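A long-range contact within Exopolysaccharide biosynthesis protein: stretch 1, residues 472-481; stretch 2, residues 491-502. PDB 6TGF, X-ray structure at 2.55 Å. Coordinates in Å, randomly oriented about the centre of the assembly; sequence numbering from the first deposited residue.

Stretch 1 472-481: PLIAWHSRLN
Stretch 2 491-502: SWIDNSEQGDRW

Parallel strands staple their backbones together by alternating donors and acceptors, and side chains can add further bonds where the strands end. Here Leu-473 (phi/psi -64/116) pairs with Ile-493 (-112/117) and Ile-474 (-77/114) with Asp-494 (-84/98), their CA atoms 4.7 and 5.2 Å apart. Leu-473 N donates to Trp-492 O (3.1 Å), Asp-494 N to Leu-473 O (3.0 Å), and Ala-475 N to Asp-494 O (2.8 Å). Stretch 1 then enters a type II turn, Ala-475 to Ser-478, with Trp-476 at -63/128 and His-477 at 59/18; the register persists as His-477 N reaches Ser-496 O (3.1 Å).

Asn-495 (chi1 t) ties the turn down: its ND2 donates to Ala-475 O (2.7 Å) and Ser-478 O (3.0 Å), an amide spending both hydrogens on backbone carbonyls. His-477 (chi1 m, chi2 -71°) is sandwiched between Glu-497 CA and Arg-501 CB, the latter 3.5 Å from the ring centroid, while its NE2 donates to Gly-499 O (3.2 Å). Trp-476 (m, chi2 -26°) takes Gln-498 CB over one face, and its NE1 makes a weak bond to Asp-494 OD2 (3.3 Å). Pro-472 CB covers the Trp-492 ring (chi1 p), 3.4 Å from CE2. Ile-493 CG2 meets Ala-475 CB at 3.9 Å and Leu-480 CD1 at 4.2 Å, an apolar cluster.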

ATOM      1  N   PRO B 472      10.483 -25.154   7.742  1.00 35.88           N
ATOM      2  CA  PRO B 472       9.711 -24.010   8.222  1.00 35.21           C
ATOM      3  C   PRO B 472      10.454 -22.681   8.033  1.00 34.63           C
ATOM      4  O   PRO B 472      11.672 -22.691   7.972  1.00 34.66           O
ATOM      5  CB  PRO B 472       9.525 -24.302   9.717  1.00 35.27           C
ATOM      6  CG  PRO B 472      10.729 -25.145  10.079  1.00 35.71           C
ATOM      7  CD  PRO B 472      11.007 -25.977   8.843  1.00 36.09           C
ATOM      8  N   LEU B 473       9.703 -21.582   7.929  1.00 33.93           N
ATOM      9  CA  LEU B 473      10.230 -20.207   8.125  1.00 33.43           C
ATOM     10  C   LEU B 473      10.685 -20.105   9.586  1.00 33.25           C
ATOM     11  O   LEU B 473       9.828 -20.267  10.478  1.00 33.01           O
ATOM     12  CB  LEU B 473       9.138 -19.183   7.793  1.00 33.05           C
ATOM     13  CG  LEU B 473       9.471 -17.723   8.103  1.00 32.81           C
ATOM     14  CD1 LEU B 473      10.653 -17.240   7.277  1.00 32.82           C
ATOM     15  CD2 LEU B 473       8.261 -16.831   7.868  1.00 32.60           C
ATOM     16  N   ILE B 474      11.983 -19.896   9.816  1.00 33.28           N
ATOM     17  CA  ILE B 474      12.578 -19.807  11.183  1.00 33.36           C
ATOM     18  C   ILE B 474      12.247 -18.425  11.758  1.00 32.92           C
ATOM     19  O   ILE B 474      12.735 -17.423  11.204  1.00 32.71           O
ATOM     20  CB  ILE B 474      14.097 -20.079  11.154  1.00 33.76           C
ATOM     21  CG1 ILE B 474      14.433 -21.437  10.526  1.00 34.02           C
ATOM     22  CG2 ILE B 474      14.696 -19.939  12.546  1.00 33.96           C
ATOM     23  CD1 ILE B 474      13.909 -22.633  11.291  1.00 34.16           C
ATOM     24  N   ALA B 475      11.437 -18.384  12.820  1.00 32.81           N
ATOM     25  CA  ALA B 475      10.982 -17.150  13.505  1.00 32.61           C
ATOM     26  C   ALA B 475      11.188 -17.292  15.019  1.00 32.75           C
ATOM     27  O   ALA B 475      10.281 -16.897  15.778  1.00 32.69           O
ATOM     28  CB  ALA B 475       9.538 -16.883  13.157  1.00 32.34           C
ATOM     29  N   TRP B 476      12.347 -17.818  15.434  1.00 33.08           N
ATOM     30  CA  TRP B 476      12.700 -18.067  16.860  1.00 33.22           C
ATOM     31  C   TRP B 476      12.747 -16.734  17.616  1.00 32.87           C
ATOM     32  O   TRP B 476      13.423 -15.808  17.128  1.00 32.89           O
ATOM     33  CB  TRP B 476      14.034 -18.815  16.985  1.00 33.81           C
ATOM     34  CG  TRP B 476      14.064 -20.171  16.349  1.00 34.11           C
ATOM     35  CD1 TRP B 476      13.009 -21.006  16.123  1.00 34.07           C
ATOM     36  CD2 TRP B 476      15.232 -20.870  15.883  1.00 34.55           C
ATOM     37  NE1 TRP B 476      13.437 -22.164  15.532  1.00 34.38           N
ATOM     38  CE2 TRP B 476      14.795 -22.112  15.375  1.00 34.70           C
ATOM     39  CE3 TRP B 476      16.598 -20.567  15.839  1.00 34.92           C
ATOM     40  CZ2 TRP B 476      15.678 -23.045  14.831  1.00 35.18           C
ATOM     41  CZ3 TRP B 476      17.470 -21.490  15.301  1.00 35.35           C
ATOM     42  CH2 TRP B 476      17.013 -22.712  14.804  1.00 35.45           C
ATOM     43  N   HIS B 477      12.039 -16.644  18.749  1.00 32.50           N
ATOM     44  CA  HIS B 477      11.966 -15.448  19.635  1.00 32.16           C
ATOM     45  C   HIS B 477      11.422 -14.235  18.869  1.00 31.41           C
ATOM     46  O   HIS B 477      11.614 -13.105  19.357  1.00 31.64           O
ATOM     47  CB  HIS B 477      13.346 -15.127  20.236  1.00 32.54           C
ATOM     48  CG  HIS B 477      13.955 -16.244  21.012  1.00 33.03           C
ATOM     49  ND1 HIS B 477      13.471 -16.642  22.244  1.00 33.19           N
ATOM     50  CD2 HIS B 477      15.016 -17.037  20.748  1.00 33.45           C
ATOM     51  CE1 HIS B 477      14.200 -17.641  22.697  1.00 33.62           C
ATOM     52  NE2 HIS B 477      15.156 -17.902  21.800  1.00 33.80           N
ATOM     53  N   SER B 478      10.765 -14.448  17.723  1.00 30.55           N
ATOM     54  CA  SER B 478      10.306 -13.365  16.815  1.00 29.92           C
ATOM     55  C   SER B 478       8.924 -12.872  17.258  1.00 29.24           C
ATOM     56  O   SER B 478       8.033 -13.715  17.469  1.00 29.28           O
ATOM     57  CB  SER B 478      10.301 -13.815  15.378  1.00 29.81           C
ATOM     58  OG  SER B 478      10.337 -12.696  14.505  1.00 29.65           O
ATOM     59  N   ARG B 479       8.765 -11.553  17.390  1.00 28.63           N
ATOM     60  CA  ARG B 479       7.519 -10.892  17.863  1.00 28.18           C
ATOM     61  C   ARG B 479       6.585 -10.689  16.663  1.00 27.57           C
ATOM     62  O   ARG B 479       6.676  -9.627  16.012  1.00 27.51           O
ATOM     63  CB  ARG B 479       7.860  -9.570  18.558  1.00 28.35           C
ATOM     64  CG  ARG B 479       8.833  -9.706  19.722  1.00 28.65           C
ATOM     65  CD  ARG B 479       9.292  -8.358  20.243  1.00 28.82           C
ATOM     66  NE  ARG B 479      10.265  -7.709  19.375  1.00 28.85           N
ATOM     67  CZ  ARG B 479      10.650  -6.438  19.476  1.00 29.01           C
ATOM     68  NH1 ARG B 479      10.139  -5.651  20.408  1.00 29.13           N
ATOM     69  NH2 ARG B 479      11.548  -5.956  18.635  1.00 29.11           N
ATOM     70  N   LEU B 480       5.727 -11.675  16.381  1.00 26.97           N
ATOM     71  CA  LEU B 480       4.861 -11.708  15.171  1.00 26.46           C
ATOM     72  C   LEU B 480       3.481 -11.124  15.497  1.00 26.14           C
ATOM     73  O   LEU B 480       3.002 -11.321  16.629  1.00 26.15           O
ATOM     74  CB  LEU B 480       4.746 -13.150  14.667  1.00 26.40           C
ATOM     75  CG  LEU B 480       6.067 -13.882  14.437  1.00 26.49           C
ATOM     76  CD1 LEU B 480       5.828 -15.211  13.736  1.00 26.53           C
ATOM     77  CD2 LEU B 480       7.045 -13.031  13.635  1.00 26.42           C
ATOM     78  N   ASN B 481       2.886 -10.431  14.522  1.00 25.79           N
ATOM     79  CA  ASN B 481       1.522  -9.838  14.580  1.00 25.56           C
ATOM     80  C   ASN B 481       0.851 -10.105  13.225  1.00 25.39           C
ATOM     81  O   ASN B 481       1.028  -9.282  12.304  1.00 25.47           O
ATOM     82  CB  ASN B 481       1.597  -8.353  14.949  1.00 25.58           C
ATOM     83  CG  ASN B 481       0.282  -7.780  15.434  1.00 25.65           C
ATOM     84  OD1 ASN B 481      -0.785  -8.317  15.143  1.00 25.65           O
ATOM     85  ND2 ASN B 481       0.351  -6.685  16.173  1.00 25.75           N
ATOM     86  N   SER B 491       4.063 -26.974   4.894  1.00 35.29           N
ATOM     87  CA  SER B 491       4.761 -25.691   5.176  1.00 35.05           C
ATOM     88  C   SER B 491       4.301 -25.179   6.544  1.00 34.96           C
ATOM     89  O   SER B 491       3.121 -25.393   6.877  1.00 34.97           O
ATOM     90  CB  SER B 491       4.493 -24.675   4.099  1.00 34.87           C
ATOM     91  OG  SER B 491       4.774 -25.207   2.815  1.00 35.20           O
ATOM     92  N   TRP B 492       5.189 -24.541   7.312  1.00 35.01           N
ATOM     93  CA  TRP B 492       4.828 -23.924   8.618  1.00 34.96           C
ATOM     94  C   TRP B 492       5.845 -22.852   9.028  1.00 34.92           C
ATOM     95  O   TRP B 492       6.896 -22.731   8.371  1.00 34.82           O
ATOM     96  CB  TRP B 492       4.649 -24.996   9.704  1.00 35.13           C
ATOM     97  CG  TRP B 492       5.858 -25.833   9.996  1.00 35.48           C
ATOM     98  CD1 TRP B 492       6.471 -26.723   9.162  1.00 35.77           C
ATOM     99  CD2 TRP B 492       6.574 -25.897  11.244  1.00 35.55           C
ATOM    100  NE1 TRP B 492       7.532 -27.316   9.793  1.00 35.97           N
ATOM    101  CE2 TRP B 492       7.619 -26.832  11.072  1.00 35.90           C
ATOM    102  CE3 TRP B 492       6.447 -25.247  12.477  1.00 35.35           C
ATOM    103  CZ2 TRP B 492       8.526 -27.128  12.091  1.00 36.09           C
ATOM    104  CZ3 TRP B 492       7.342 -25.541  13.483  1.00 35.42           C
ATOM    105  CH2 TRP B 492       8.366 -26.469  13.289  1.00 35.79           C
ATOM    106  N   ILE B 493       5.498 -22.085  10.066  1.00 34.94           N
ATOM    107  CA  ILE B 493       6.353 -21.033  10.690  1.00 34.95           C
ATOM    108  C   ILE B 493       6.734 -21.515  12.092  1.00 35.30           C
ATOM    109  O   ILE B 493       5.820 -21.696  12.920  1.00 35.31           O
ATOM    110  CB  ILE B 493       5.622 -19.675  10.725  1.00 34.58           C
ATOM    111  CG1 ILE B 493       5.174 -19.232   9.328  1.00 34.44           C
ATOM    112  CG2 ILE B 493       6.484 -18.618  11.400  1.00 34.50           C
ATOM    113  CD1 ILE B 493       4.161 -18.109   9.332  1.00 34.17           C
ATOM    114  N   ASP B 494       8.031 -21.731  12.331  1.00 35.91           N
ATOM    115  CA  ASP B 494       8.587 -22.119  13.653  1.00 36.40           C
ATOM    116  C   ASP B 494       8.799 -20.841  14.473  1.00 36.64           C
ATOM    117  O   ASP B 494       9.827 -20.170  14.262  1.00 36.73           O
ATOM    118  CB  ASP B 494       9.871 -22.936  13.491  1.00 36.66           C
ATOM    119  CG  ASP B 494      10.378 -23.562  14.778  1.00 36.86           C
ATOM    120  OD1 ASP B 494       9.897 -23.169  15.856  1.00 36.70           O
ATOM    121  OD2 ASP B 494      11.253 -24.442  14.690  1.00 37.43           O
ATOM    122  N   ASN B 495       7.853 -20.521  15.362  1.00 37.13           N
ATOM    123  CA  ASN B 495       7.886 -19.321  16.243  1.00 37.51           C
ATOM    124  C   ASN B 495       8.224 -19.759  17.674  1.00 38.30           C
ATOM    125  O   ASN B 495       7.709 -19.135  18.622  1.00 38.07           O
ATOM    126  CB  ASN B 495       6.566 -18.546  16.166  1.00 37.19           C
ATOM    127  CG  ASN B 495       6.643 -17.145  16.737  1.00 37.06           C
ATOM    128  OD1 ASN B 495       5.618 -16.558  17.075  1.00 37.01           O
ATOM    129  ND2 ASN B 495       7.842 -16.594  16.851  1.00 37.02           N
ATOM    130  N   SER B 496       9.074 -20.782  17.819  1.00 39.66           N
ATOM    131  CA  SER B 496       9.483 -21.385  19.117  1.00 40.83           C
ATOM    132  C   SER B 496      10.593 -20.540  19.752  1.00 41.83           C
ATOM    133  O   SER B 496      10.898 -19.461  19.208  1.00 41.99           O
ATOM    134  CB  SER B 496       9.911 -22.821  18.932  1.00 41.23           C
ATOM    135  OG  SER B 496      11.136 -22.901  18.218  1.00 41.54           O
ATOM    136  N   GLU B 497      11.168 -21.013  20.863  1.00 43.13           N
ATOM    137  CA  GLU B 497      12.213 -20.299  21.643  1.00 44.15           C
ATOM    138  C   GLU B 497      13.542 -21.061  21.553  1.00 44.74           C
ATOM    139  O   GLU B 497      14.214 -21.204  22.591  1.00 45.31           O
ATOM    140  CB  GLU B 497      11.742 -20.133  23.089  1.00 44.74           C
ATOM    141  CG  GLU B 497      10.463 -19.328  23.208  1.00 44.88           C
ATOM    142  CD  GLU B 497      10.093 -18.937  24.627  1.00 45.62           C
ATOM    143  OE1 GLU B 497      10.482 -19.669  25.562  1.00 46.13           O
ATOM    144  OE2 GLU B 497       9.421 -17.898  24.795  1.00 46.07           O
ATOM    145  N   GLN B 498      13.904 -21.524  20.352  1.00 44.94           N
ATOM    146  CA  GLN B 498      15.220 -22.158  20.063  1.00 45.43           C
ATOM    147  C   GLN B 498      16.264 -21.062  19.820  1.00 45.14           C
ATOM    148  O   GLN B 498      15.871 -19.940  19.445  1.00 44.52           O
ATOM    149  CB  GLN B 498      15.133 -23.076  18.843  1.00 45.88           C
ATOM    150  CG  GLN B 498      14.316 -24.338  19.080  1.00 46.33           C
ATOM    151  CD  GLN B 498      14.690 -25.454  18.136  1.00 46.93           C
ATOM    152  OE1 GLN B 498      15.361 -25.247  17.127  1.00 47.48           O
ATOM    153  NE2 GLN B 498      14.253 -26.658  18.463  1.00 47.44           N
ATOM    154  N   GLY B 499      17.543 -21.387  20.032  1.00 45.26           N
ATOM    155  CA  GLY B 499      18.690 -20.500  19.755  1.00 45.13           C
ATOM    156  C   GLY B 499      18.752 -19.319  20.710  1.00 44.70           C
ATOM    157  O   GLY B 499      17.997 -19.315  21.702  1.00 44.17           O
ATOM    158  N   ASP B 500      19.617 -18.346  20.410  1.00 44.64           N
ATOM    159  CA  ASP B 500      19.885 -17.154  21.259  1.00 44.71           C
ATOM    160  C   ASP B 500      18.734 -16.153  21.128  1.00 43.79           C
ATOM    161  O   ASP B 500      18.405 -15.776  19.984  1.00 43.36           O
ATOM    162  CB  ASP B 500      21.206 -16.480  20.879  1.00 45.29           C
ATOM    163  CG  ASP B 500      22.439 -17.320  21.162  1.00 46.17           C
ATOM    164  OD1 ASP B 500      22.290 -18.415  21.746  1.00 46.40           O
ATOM    165  OD2 ASP B 500      23.543 -16.870  20.794  1.00 46.71           O
ATOM    166  N   ARG B 501      18.156 -15.743  22.260  1.00 43.23           N
ATOM    167  CA  ARG B 501      17.153 -14.648  22.350  1.00 42.51           C
ATOM    168  C   ARG B 501      17.904 -13.313  22.384  1.00 42.08           C
ATOM    169  O   ARG B 501      18.704 -13.113  23.317  1.00 42.60           O
ATOM    170  CB  ARG B 501      16.283 -14.819  23.598  1.00 42.76           C
ATOM    171  CG  ARG B 501      15.064 -13.906  23.641  1.00 42.56           C
ATOM    172  CD  ARG B 501      14.345 -13.997  24.974  1.00 42.64           C
ATOM    173  NE  ARG B 501      15.215 -13.591  26.071  1.00 43.16           N
ATOM    174  CZ  ARG B 501      15.337 -14.219  27.240  1.00 43.47           C
ATOM    175  NH1 ARG B 501      14.652 -15.321  27.497  1.00 43.42           N
ATOM    176  NH2 ARG B 501      16.164 -13.741  28.153  1.00 43.89           N
ATOM    177  N   TRP B 502      17.655 -12.441  21.404  1.00 41.20           N
ATOM    178  CA  TRP B 502      18.348 -11.135  21.248  1.00 40.91           C
ATOM    179  C   TRP B 502      17.875 -10.163  22.335  1.00 40.80           C
ATOM    180  O   TRP B 502      18.737  -9.640  23.068  1.00 41.30           O
ATOM    181  CB  TRP B 502      18.131 -10.563  19.842  1.00 40.41           C
ATOM    182  CG  TRP B 502      18.687  -9.183  19.678  1.00 40.43           C
ATOM    183  CD1 TRP B 502      19.933  -8.758  20.034  1.00 40.74           C
ATOM    184  CD2 TRP B 502      18.016  -8.038  19.124  1.00 40.07           C
ATOM    185  NE1 TRP B 502      20.085  -7.430  19.742  1.00 40.67           N
ATOM    186  CE2 TRP B 502      18.928  -6.961  19.181  1.00 40.26           C
ATOM    187  CE3 TRP B 502      16.743  -7.816  18.584  1.00 39.65           C
ATOM    188  CZ2 TRP B 502      18.601  -5.686  18.721  1.00 40.13           C
ATOM    189  CZ3 TRP B 502      16.422  -6.557  18.128  1.00 39.55           C
ATOM    190  CH2 TRP B 502      17.339  -5.507  18.199  1.00 39.84           C
TER